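Local atomic coordinates of integrase (PDB entry 3KKS), a protein that forms the catalytic core domain of a retroviral integrase, the enzyme that inserts reverse-transcribed viral DNA into host DNA. Residues S59-P63 against C64-H68; E71-C74 against K75-G78; V95-A98 against H99-K103. All coordinates share one frame; numbering follows the deposited sequence.

Contact 1 (S59-P63 against C64-H68); sequences SDNGP and CFTAH
F65 and T66 both bond to G62, where an Asx turn leads into a short, weakly bonded helical turn. The turn follows strand 56-59 of the integrase core, whose fold is that of RNase H.

Hydrogen bonds define the bend. D60 OD1 accepts from G62 N at 2.6 Å and closes the Asx turn; the donor meets it on the anti side of the carboxylate. G62 O then takes two donors from opposite faces of its carbonyl plane, F65 N at 3.0 Å and T66 OG1 at 3.3 Å. The T66 hydroxyl reaches it because OG1 sits between its own backbone N and carbonyl carbon (chi1 56°). P63 O accepts from T66 N at 3.3 Å. A67 N adds a weak bond to P63 O. The sound backbone bonds here span three residues.

Apolar contacts centre on the F65 ring, which is buried and clamped between two residues. C64 SG lies over the centre of one face. S59 CB lies over the opposite face, nearer the rim, in a CH-pi contact at 4.2 Å from the ring centroid. Beyond the turn, C64 and F65 touch V41 of helix 38-51, and F65 touches M7 and N9 of strand 4-12.

D60 also lies close to D8. Their separation in sequence suggests that D8 and D60 are the first two acidic residues of the D,D-35-E motif of integrases. At the ring edge, in its plane, D60 OD1 comes within 3.4 Å of F65 CD2.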
loop_
_atom_site.group_PDB
_atom_site.type_symbol
_atom_site.label_atom_id
_atom_site.label_comp_id
_atom_site.label_asym_id
_atom_site.label_seq_id
_atom_site.Cartn_x
_atom_site.Cartn_y
_atom_site.Cartn_z
ATOM N N SER A 59 -4.426 4.518 -8.748
ATOM C CA SER A 59 -4.116 3.182 -9.259
ATOM C C SER A 59 -4.170 3.163 -10.787
ATOM O O SER A 59 -4.374 4.200 -11.417
ATOM C CB SER A 59 -5.115 2.171 -8.723
ATOM O OG SER A 59 -6.421 2.513 -9.135
ATOM N N ASP A 60 -3.984 1.986 -11.379
ATOM C CA ASP A 60 -4.055 1.873 -12.829
ATOM C C ASP A 60 -5.499 1.606 -13.226
ATOM O O ASP A 60 -6.375 1.500 -12.373
ATOM C CB ASP A 60 -3.145 0.756 -13.364
ATOM C CG ASP A 60 -3.463 -0.607 -12.775
ATOM O OD1 ASP A 60 -4.647 -0.992 -12.738
ATOM O OD2 ASP A 60 -2.515 -1.306 -12.355
ATOM N N ASN A 61 -5.731 1.487 -14.527
ATOM C CA ASN A 61 -7.061 1.262 -15.071
ATOM C C ASN A 61 -7.563 -0.167 -14.917
ATOM O O ASN A 61 -8.534 -0.567 -15.563
ATOM C CB ASN A 61 -7.069 1.654 -16.547
ATOM C CG ASN A 61 -8.216 2.567 -16.890
ATOM O OD1 ASN A 61 -8.537 3.484 -16.131
ATOM N ND2 ASN A 61 -8.837 2.337 -18.045
ATOM N N GLY A 62 -6.902 -0.938 -14.064
ATOM C CA GLY A 62 -7.329 -2.304 -13.859
ATOM C C GLY A 62 -8.814 -2.366 -13.559
ATOM O O GLY A 62 -9.352 -1.474 -12.906
ATOM N N PRO A 63 -9.507 -3.403 -14.040
ATOM C CA PRO A 63 -10.945 -3.601 -13.830
ATOM C C PRO A 63 -11.341 -3.630 -12.358
ATOM O O PRO A 63 -12.359 -3.065 -11.975
ATOM C CB PRO A 63 -11.209 -4.940 -14.509
ATOM C CG PRO A 63 -10.236 -4.937 -15.623
ATOM C CD PRO A 63 -8.977 -4.411 -14.974
ATOM N N CYS A 64 -10.537 -4.292 -11.534
ATOM C CA CYS A 64 -10.851 -4.391 -10.114
ATOM C C CYS A 64 -10.626 -3.080 -9.369
ATOM O O CYS A 64 -10.907 -2.987 -8.179
ATOM C CB CYS A 64 -10.035 -5.514 -9.462
ATOM S SG CYS A 64 -8.264 -5.273 -9.518
ATOM N N PHE A 65 -10.118 -2.070 -10.070
ATOM C CA PHE A 65 -9.883 -0.764 -9.462
ATOM C C PHE A 65 -10.862 0.279 -9.996
ATOM O O PHE A 65 -11.013 1.345 -9.400
ATOM C CB PHE A 65 -8.450 -0.267 -9.732
ATOM C CG PHE A 65 -7.372 -1.087 -9.066
ATOM C CD1 PHE A 65 -7.486 -1.471 -7.734
ATOM C CD2 PHE A 65 -6.232 -1.463 -9.772
ATOM C CE1 PHE A 65 -6.480 -2.219 -7.115
ATOM C CE2 PHE A 65 -5.219 -2.212 -9.165
ATOM C CZ PHE A 65 -5.345 -2.591 -7.833
ATOM N N THR A 66 -11.523 -0.021 -11.116
ATOM C CA THR A 66 -12.457 0.931 -11.726
ATOM C C THR A 66 -13.944 0.591 -11.634
ATOM O O THR A 66 -14.782 1.344 -12.139
ATOM C CB THR A 66 -12.121 1.170 -13.226
ATOM O OG1 THR A 66 -12.110 -0.078 -13.927
ATOM C CG2 THR A 66 -10.766 1.833 -13.373
ATOM N N ALA A 67 -14.280 -0.528 -11.000
ATOM C CA ALA A 67 -15.678 -0.933 -10.862
ATOM C C ALA A 67 -16.469 0.126 -10.097
ATOM O O ALA A 67 -15.897 0.868 -9.296
ATOM C CB ALA A 67 -15.759 -2.267 -10.140
ATOM N N HIS A 68 -17.775 0.208 -10.359
ATOM C CA HIS A 68 -18.637 1.170 -9.671
ATOM C C HIS A 68 -18.538 0.907 -8.175
ATOM O O HIS A 68 -18.687 1.813 -7.355
ATOM C CB HIS A 68 -20.093 1.024 -10.130
ATOM C CG HIS A 68 -20.373 1.666 -11.451
ATOM N ND1 HIS A 68 -21.410 1.266 -12.271
ATOM C CD2 HIS A 68 -19.758 2.686 -12.095
ATOM C CE1 HIS A 68 -21.417 2.011 -13.362
ATOM N NE2 HIS A 68 -20.426 2.881 -13.281
#

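Contact 2 (E71-C74 against K75-G78); sequences ENLC and KYLG
L73 and L77 meet one turn apart on helix 68-76 and just past its end. Their methyl groups press close: L73 CD1 lies 3.4 Å from L77 CD1, tighter than usual for two carbons. L73 CG stands anti to the backbone N (chi1 174°), which sends its branches along the helix to L77. The same methyl, L73 CD1, also meets the edge of the Y76 ring at CD2, 4.1 Å away. On another side of the helix K75 runs extended. Its CG packs 3.3 Å from E71 O, and the rest of the chain leads back past the previous turn. A water joins its end to N72: it donates to N72 OD1 at 3.2 Å and accepts weakly from K75 NZ.

The backbone sets these positions. K75 N, Y76 N and L77 N bond to E71 O, N72 O and L73 O, the shortest being Y76 N to N72 O at 2.8 Å. A Schellman motif then ends the helix. G78 takes positive phi as its C-prime residue, and G78 N bonds to K75 O at 3.1 Å. C74 O accepts from the backbone N of the residue after G78.

N72, K75 and Y76 lie on the exposed side. L73 packs on A42 and L46 of helix 38-51, and L77 on I45 and I49. E71 and C74 touch K81, so this helix contacts both helix 38-51 and strand 80-83, an outermost strand of the sheet.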
loop_
_atom_site.group_PDB
_atom_site.type_symbol
_atom_site.label_atom_id
_atom_site.label_comp_id
_atom_site.label_asym_id
_atom_site.label_seq_id
_atom_site.Cartn_x
_atom_site.Cartn_y
_atom_site.Cartn_z
ATOM N N GLU A 71 -15.587 2.886 -7.114
ATOM C CA GLU A 71 -15.868 4.300 -7.327
ATOM C C GLU A 71 -16.855 4.814 -6.285
ATOM O O GLU A 71 -16.668 5.883 -5.711
ATOM C CB GLU A 71 -16.437 4.519 -8.729
ATOM C CG GLU A 71 -15.497 5.275 -9.671
ATOM C CD GLU A 71 -15.012 4.425 -10.831
ATOM O OE1 GLU A 71 -15.863 3.801 -11.505
ATOM O OE2 GLU A 71 -13.785 4.390 -11.073
ATOM N N ASN A 72 -17.913 4.055 -6.037
ATOM C CA ASN A 72 -18.886 4.482 -5.043
ATOM C C ASN A 72 -18.325 4.365 -3.618
ATOM O O ASN A 72 -18.641 5.179 -2.753
ATOM C CB ASN A 72 -20.179 3.674 -5.178
ATOM C CG ASN A 72 -20.955 4.021 -6.443
ATOM O OD1 ASN A 72 -20.764 5.084 -7.033
ATOM N ND2 ASN A 72 -21.845 3.130 -6.854
ATOM N N LEU A 73 -17.486 3.361 -3.380
ATOM C CA LEU A 73 -16.894 3.176 -2.060
ATOM C C LEU A 73 -16.044 4.387 -1.671
ATOM O O LEU A 73 -16.104 4.861 -0.535
ATOM C CB LEU A 73 -16.035 1.908 -2.032
ATOM C CG LEU A 73 -15.241 1.698 -0.739
ATOM C CD1 LEU A 73 -16.179 1.799 0.452
ATOM C CD2 LEU A 73 -14.537 0.352 -0.762
ATOM N N CYS A 74 -15.258 4.892 -2.617
ATOM C CA CYS A 74 -14.421 6.050 -2.349
ATOM C C CYS A 74 -15.266 7.298 -2.133
ATOM O O CYS A 74 -14.906 8.162 -1.335
ATOM C CB CYS A 74 -13.440 6.278 -3.493
ATOM S SG CYS A 74 -12.116 5.048 -3.576
ATOM N N LYS A 75 -16.380 7.407 -2.851
ATOM C CA LYS A 75 -17.254 8.563 -2.672
ATOM C C LYS A 75 -17.872 8.469 -1.283
ATOM O O LYS A 75 -17.974 9.464 -0.570
ATOM C CB LYS A 75 -18.340 8.587 -3.751
ATOM C CG LYS A 75 -17.796 8.980 -5.114
ATOM C CD LYS A 75 -18.783 8.727 -6.237
ATOM C CE LYS A 75 -18.146 9.068 -7.579
ATOM N NZ LYS A 75 -19.060 8.842 -8.728
ATOM N N TYR A 76 -18.260 7.259 -0.900
ATOM C CA TYR A 76 -18.848 7.018 0.408
ATOM C C TYR A 76 -17.854 7.333 1.523
ATOM O O TYR A 76 -18.231 7.876 2.559
ATOM C CB TYR A 76 -19.300 5.558 0.521
ATOM C CG TYR A 76 -19.576 5.123 1.941
ATOM C CD1 TYR A 76 -20.542 5.772 2.710
ATOM C CD2 TYR A 76 -18.845 4.089 2.533
ATOM C CE1 TYR A 76 -20.773 5.410 4.032
ATOM C CE2 TYR A 76 -19.068 3.716 3.858
ATOM C CZ TYR A 76 -20.035 4.382 4.602
ATOM O OH TYR A 76 -20.266 4.037 5.914
ATOM N N LEU A 77 -16.585 6.990 1.306
ATOM C CA LEU A 77 -15.539 7.228 2.297
ATOM C C LEU A 77 -14.901 8.607 2.144
ATOM O O LEU A 77 -13.925 8.923 2.817
ATOM C CB LEU A 77 -14.456 6.152 2.180
ATOM C CG LEU A 77 -14.856 4.704 2.473
ATOM C CD1 LEU A 77 -13.779 3.763 1.956
ATOM C CD2 LEU A 77 -15.072 4.515 3.974
ATOM N N GLY A 78 -15.456 9.427 1.258
ATOM C CA GLY A 78 -14.908 10.754 1.036
ATOM C C GLY A 78 -13.455 10.708 0.608
ATOM O O GLY A 78 -12.627 11.463 1.116
HETATM O O HOH W 1 -20.038 5.846 -10.104
#

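Contact 3 (V95-A98 against H99-K103); sequences VERA and HRDLK
The H99 ring meets V95 at its edge. V95 O lies near the ring plane, 3.1 Å from H99 CD2. V95 CG1 adds an apolar touch at 3.8 Å from the same carbon, the two side chains running alongside each other in the same direction. The H99 torsion, with CG anti to the carbonyl carbon (chi1 -82°), turns the ring back along the helix to V95. The R100 guanidinium has R97 O over one face. Its chain bends at chi2 and chi3, which brings the group round to D101. There R100 NE bonds to D101 OD2 at 3.0 Å in a salt bridge, tilted somewhat from the guanidinium plane, and R100 NH2 adds a weak bond to the same oxygen. The D101 carboxylate is also approached by R97: R97 CG packs 3.5 Å from D101 OD1, while the two flat ends stand nearly at right angles.

All of this lies along helix 89-109, with regular bonds between residues four apart. D101 N to R97 O is 2.8 Å. L102 N to A98 O is also 2.8 Å. In the RNase H-like integrase fold this long helix packs on the central sheet. E96 projects from its exposed side, and its OE2 bonds to Q92 NE2. By its spacing from D60, E96 probably is the glutamate of the D,D-35-E motif.

The buried side faces the sheet and the next helix. H99 touches D8 and T10 of strand 4-12 and V19 of strand 15-22. A98 rests on V21. L102 packs on A123, L124 and L127 of helix 116-129. D101 has charged partners on both oxygens: OD2 takes R100, and OD1 forms a salt bridge with R131 NH2 outside the two segments, its strongest polar partner.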
loop_
_atom_site.group_PDB
_atom_site.type_symbol
_atom_site.label_atom_id
_atom_site.label_comp_id
_atom_site.label_asym_id
_atom_site.label_seq_id
_atom_site.Cartn_x
_atom_site.Cartn_y
_atom_site.Cartn_z
ATOM N N VAL A 95 6.974 4.555 -5.042
ATOM C CA VAL A 95 6.179 3.344 -5.230
ATOM C C VAL A 95 6.931 2.171 -5.845
ATOM O O VAL A 95 6.774 1.030 -5.406
ATOM C CB VAL A 95 4.929 3.636 -6.102
ATOM C CG1 VAL A 95 4.176 2.345 -6.412
ATOM C CG2 VAL A 95 4.021 4.608 -5.384
ATOM N N GLU A 96 7.730 2.454 -6.869
ATOM C CA GLU A 96 8.506 1.426 -7.553
ATOM C C GLU A 96 9.515 0.806 -6.597
ATOM O O GLU A 96 9.637 -0.414 -6.508
ATOM C CB GLU A 96 9.255 2.035 -8.737
ATOM C CG GLU A 96 8.372 2.673 -9.791
ATOM C CD GLU A 96 7.600 1.655 -10.595
ATOM O OE1 GLU A 96 7.742 0.442 -10.306
ATOM O OE2 GLU A 96 6.855 2.067 -11.516
ATOM N N ARG A 97 10.251 1.657 -5.895
ATOM C CA ARG A 97 11.246 1.187 -4.944
ATOM C C ARG A 97 10.611 0.350 -3.828
ATOM O O ARG A 97 11.160 -0.674 -3.428
ATOM C CB ARG A 97 11.996 2.374 -4.340
ATOM C CG ARG A 97 13.033 1.977 -3.305
ATOM C CD ARG A 97 13.829 3.179 -2.795
ATOM N NE ARG A 97 12.962 4.254 -2.314
ATOM C CZ ARG A 97 13.109 4.880 -1.149
ATOM N NH1 ARG A 97 12.265 5.846 -0.812
ATOM N NH2 ARG A 97 14.086 4.538 -0.315
ATOM N N ALA A 98 9.457 0.783 -3.332
ATOM C CA ALA A 98 8.772 0.057 -2.265
ATOM C C ALA A 98 8.398 -1.360 -2.692
ATOM O O ALA A 98 8.575 -2.303 -1.929
ATOM C CB ALA A 98 7.515 0.822 -1.824
ATOM N N HIS A 99 7.877 -1.518 -3.901
ATOM C CA HIS A 99 7.495 -2.845 -4.380
ATOM C C HIS A 99 8.705 -3.757 -4.490
ATOM O O HIS A 99 8.619 -4.953 -4.229
ATOM C CB HIS A 99 6.804 -2.752 -5.744
ATOM C CG HIS A 99 5.353 -2.394 -5.660
ATOM N ND1 HIS A 99 4.350 -3.294 -5.955
ATOM C CD2 HIS A 99 4.736 -1.247 -5.299
ATOM C CE1 HIS A 99 3.176 -2.711 -5.781
ATOM N NE2 HIS A 99 3.382 -1.470 -5.383
ATOM N N ARG A 100 9.831 -3.177 -4.886
ATOM C CA ARG A 100 11.077 -3.917 -5.037
ATOM C C ARG A 100 11.586 -4.329 -3.660
ATOM O O ARG A 100 11.922 -5.486 -3.432
ATOM C CB ARG A 100 12.108 -3.030 -5.750
ATOM C CG ARG A 100 13.293 -3.762 -6.338
ATOM C CD ARG A 100 14.315 -4.120 -5.280
ATOM N NE ARG A 100 14.778 -2.948 -4.538
ATOM C CZ ARG A 100 15.307 -1.860 -5.097
ATOM N NH1 ARG A 100 15.443 -1.784 -6.416
ATOM N NH2 ARG A 100 15.703 -0.846 -4.334
ATOM N N ASP A 101 11.623 -3.370 -2.742
ATOM C CA ASP A 101 12.083 -3.622 -1.385
ATOM C C ASP A 101 11.187 -4.637 -0.674
ATOM O O ASP A 101 11.657 -5.433 0.135
ATOM C CB ASP A 101 12.106 -2.311 -0.596
ATOM C CG ASP A 101 13.186 -1.363 -1.076
ATOM O OD1 ASP A 101 13.217 -0.206 -0.613
ATOM O OD2 ASP A 101 14.010 -1.779 -1.915
ATOM N N LEU A 102 9.895 -4.601 -0.976
ATOM C CA LEU A 102 8.951 -5.518 -0.366
ATOM C C LEU A 102 9.249 -6.926 -0.846
ATOM O O LEU A 102 9.236 -7.882 -0.065
ATOM C CB LEU A 102 7.515 -5.141 -0.747
ATOM C CG LEU A 102 6.429 -5.985 -0.080
ATOM C CD1 LEU A 102 6.481 -5.758 1.418
ATOM C CD2 LEU A 102 5.049 -5.621 -0.630
ATOM N N LYS A 103 9.506 -7.050 -2.146
ATOM C CA LYS A 103 9.806 -8.341 -2.733
ATOM C C LYS A 103 11.119 -8.893 -2.179
ATOM O O LYS A 103 11.263 -10.100 -2.024
ATOM C CB LYS A 103 9.848 -8.219 -4.255
ATOM C CG LYS A 103 8.479 -7.898 -4.851
ATOM C CD LYS A 103 8.541 -7.673 -6.356
ATOM C CE LYS A 103 7.161 -7.368 -6.932
ATOM N NZ LYS A 103 6.217 -8.500 -6.726
#

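How the contacts relate
The contacts follow one another along the chain. Contact 1 leaves strand 56-59 through a short helical turn, and contact 2 ends the next helix, 68-76. Their centres are 14 Å apart, and they touch, the nearest atoms being T66 O and E71 OE1 at 2.8 Å. Contact 3 lies on helix 89-109, its centre about 21 Å from that of contact 1 and 27 Å from that of contact 2. Contacts 2 and 3 fall on opposite sides of the chain's centre. Strand 4-12 is touched by both contact 1 and contact 3. It carries D8, so the probable D,D-35-E residues D8, D60 and E96 come from the central sheet and the elements beside it.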